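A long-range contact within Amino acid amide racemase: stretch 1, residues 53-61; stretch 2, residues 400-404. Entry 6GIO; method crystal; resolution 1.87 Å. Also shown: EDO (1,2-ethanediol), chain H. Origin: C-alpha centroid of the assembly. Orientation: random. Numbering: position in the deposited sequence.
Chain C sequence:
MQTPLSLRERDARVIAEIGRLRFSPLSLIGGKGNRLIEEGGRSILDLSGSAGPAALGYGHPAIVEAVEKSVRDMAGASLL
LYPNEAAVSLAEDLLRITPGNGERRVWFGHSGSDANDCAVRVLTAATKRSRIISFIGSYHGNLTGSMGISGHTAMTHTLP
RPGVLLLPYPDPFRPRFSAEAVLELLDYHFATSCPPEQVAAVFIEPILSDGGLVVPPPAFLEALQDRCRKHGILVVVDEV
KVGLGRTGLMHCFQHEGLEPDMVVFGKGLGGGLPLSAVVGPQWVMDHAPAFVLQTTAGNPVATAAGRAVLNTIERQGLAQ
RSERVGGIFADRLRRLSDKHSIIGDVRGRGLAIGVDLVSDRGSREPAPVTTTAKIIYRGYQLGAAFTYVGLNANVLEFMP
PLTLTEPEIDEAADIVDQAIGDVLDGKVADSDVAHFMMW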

# COMPACT_ATOMS: atom_id res chain seq x y z
N PRO C 53 7.12 11.04 6.17
CA PRO C 53 6.19 10.41 7.09
C PRO C 53 6.30 10.93 8.53
O PRO C 53 5.28 11.18 9.14
CB PRO C 53 6.55 8.93 6.97
CG PRO C 53 6.96 8.79 5.55
CD PRO C 53 7.75 10.04 5.28
N ALA C 54 7.52 11.09 9.05
CA ALA C 54 7.69 11.50 10.45
C ALA C 54 7.42 12.98 10.69
O ALA C 54 8.29 13.69 11.15
CB ALA C 54 9.10 11.09 10.95
N ALA C 55 6.18 13.44 10.47
CA ALA C 55 5.83 14.86 10.55
C ALA C 55 5.96 15.41 11.98
O ALA C 55 6.34 16.58 12.17
CB ALA C 55 4.39 15.08 10.05
N LEU C 56 5.65 14.57 12.97
CA LEU C 56 5.75 14.93 14.38
C LEU C 56 6.94 14.23 15.04
O LEU C 56 7.01 14.16 16.28
CB LEU C 56 4.48 14.55 15.14
CG LEU C 56 3.21 15.16 14.54
CD1 LEU C 56 2.00 14.82 15.40
CD2 LEU C 56 3.34 16.65 14.39
N GLY C 57 7.87 13.71 14.25
CA GLY C 57 9.04 13.07 14.83
C GLY C 57 8.69 11.67 15.25
O GLY C 57 7.79 11.06 14.66
N TYR C 58 9.37 11.19 16.30
CA TYR C 58 9.37 9.81 16.70
C TYR C 58 8.94 9.75 18.19
O TYR C 58 9.42 10.51 19.01
CB TYR C 58 10.79 9.22 16.44
CG TYR C 58 11.19 9.38 14.97
CD1 TYR C 58 10.67 8.55 14.00
CD2 TYR C 58 12.03 10.40 14.56
CE1 TYR C 58 10.99 8.72 12.64
CE2 TYR C 58 12.35 10.58 13.21
CZ TYR C 58 11.82 9.73 12.25
OH TYR C 58 12.14 9.88 10.90
N GLY C 59 8.04 8.83 18.52
CA GLY C 59 7.51 8.68 19.86
C GLY C 59 6.61 9.83 20.26
O GLY C 59 6.39 10.06 21.44
N HIS C 60 6.06 10.57 19.31
CA HIS C 60 5.27 11.73 19.67
C HIS C 60 4.02 11.26 20.45
O HIS C 60 3.29 10.37 19.99
CB HIS C 60 4.86 12.54 18.44
CG HIS C 60 4.19 13.82 18.79
ND1 HIS C 60 2.87 13.89 19.21
CD2 HIS C 60 4.66 15.09 18.84
CE1 HIS C 60 2.57 15.14 19.49
NE2 HIS C 60 3.64 15.89 19.28
N PRO C 61 3.77 11.85 21.63
CA PRO C 61 2.69 11.37 22.50
C PRO C 61 1.28 11.33 21.88
O PRO C 61 0.52 10.44 22.23
CB PRO C 61 2.73 12.32 23.74
CG PRO C 61 3.75 13.35 23.45
CD PRO C 61 4.61 12.86 22.30
C1 EDO H . 5.28 8.88 15.64
O1 EDO H . 5.90 9.90 16.45
C2 EDO H . 4.91 7.68 16.48
O2 EDO H . 6.12 7.12 17.04
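Stretch 2 400-404: PPLTL

Stretch 2 is a short loop, without regular helix or strand, that packs against the loop of stretch 1. The two come from far apart in the chain, and touching residues are at least 343 positions apart. Each carries a type I beta turn: Ala-54 to Gly-57 in stretch 1, Pro-401 to Leu-404 in stretch 2. The contact is mainly between the two turns, with His-60 added beyond the first, and buries 268 Å² in total. By their CA positions, Ala-54 to Gly-57 and Pro-401 to Thr-403 run in roughly the same direction.

Pro-400 enters in an extended conformation (phi/psi -70/165). Its CA-to-CB bond points away from stretch 1, and it makes no contact.

Pro-401 is also extended (-52/143) and opens the turn. Pro-401 CA lies 4.5 Å from Ala-55 CA, the closest pair of CA atoms across the two stretches. Pro-401 CB sits 3.4 Å from Ala-54 O and 3.6 Å from Gly-57 N. That oxygen also accepts the hydrogen bond from Gly-57 N that closes the stretch 1 turn, at 3.1 Å between Gly-57 N and Ala-54 O. Pro-401 CA makes a CA-H...O contact with Ala-54 O at 3.5 Å.

Leu-402 (-64/-15) supplies the one hydrogen bond between the stretches. Leu-402 N donates to Ala-55 O at 2.7 Å, with an angle of 145° at the hydrogen. This ties the two turns together through main-chain atoms.

Thr-403 (-87/10) points its CA-to-CB bond toward stretch 1. With chi1 at p, Thr-403 has its CG2 4.3 Å from Leu-56 CD2 and 4.4 Å from His-60 CD2, a nonpolar packing in which the methyl meets the His-60 ring obliquely. Thr-403 OG1 is 3.7 Å from Leu-56 O, but its hydrogen bond is elsewhere in the structure.

Leu-404 closes the turn, with Leu-404 N hydrogen-bonded to Pro-401 O at 3.0 Å. Its side chain is out of reach of stretch 1.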

# COMPACT_ATOMS: atom_id res chain seq x y z
N PRO C 400 12.67 17.95 7.58
CA PRO C 400 12.67 17.48 8.97
C PRO C 400 11.26 17.42 9.56
O PRO C 400 10.34 18.07 9.03
CB PRO C 400 13.51 18.54 9.70
CG PRO C 400 13.41 19.78 8.87
CD PRO C 400 13.24 19.31 7.45
N PRO C 401 11.10 16.71 10.70
CA PRO C 401 9.85 16.79 11.45
C PRO C 401 9.45 18.25 11.72
O PRO C 401 10.33 19.13 11.92
CB PRO C 401 10.18 16.07 12.74
CG PRO C 401 11.30 15.15 12.38
CD PRO C 401 12.13 15.95 11.43
N LEU C 402 8.16 18.52 11.65
CA LEU C 402 7.64 19.84 11.86
C LEU C 402 7.92 20.32 13.29
O LEU C 402 7.79 21.51 13.59
CB LEU C 402 6.13 19.83 11.61
CG LEU C 402 5.70 19.50 10.17
CD1 LEU C 402 4.24 19.89 9.92
CD2 LEU C 402 6.58 20.19 9.17
N THR C 403 8.28 19.38 14.15
CA THR C 403 8.61 19.67 15.53
C THR C 403 10.07 20.04 15.73
O THR C 403 10.53 20.15 16.87
CB THR C 403 8.31 18.42 16.39
OG1 THR C 403 8.88 17.28 15.76
CG2 THR C 403 6.77 18.22 16.49
N LEU C 404 10.80 20.26 14.64
CA LEU C 404 12.19 20.67 14.71
C LEU C 404 12.34 21.92 15.60
O LEU C 404 11.62 22.92 15.44
CB LEU C 404 12.73 20.93 13.30
CG LEU C 404 14.25 21.12 13.19
CD1 LEU C 404 15.02 19.83 13.43
CD2 LEU C 404 14.61 21.73 11.84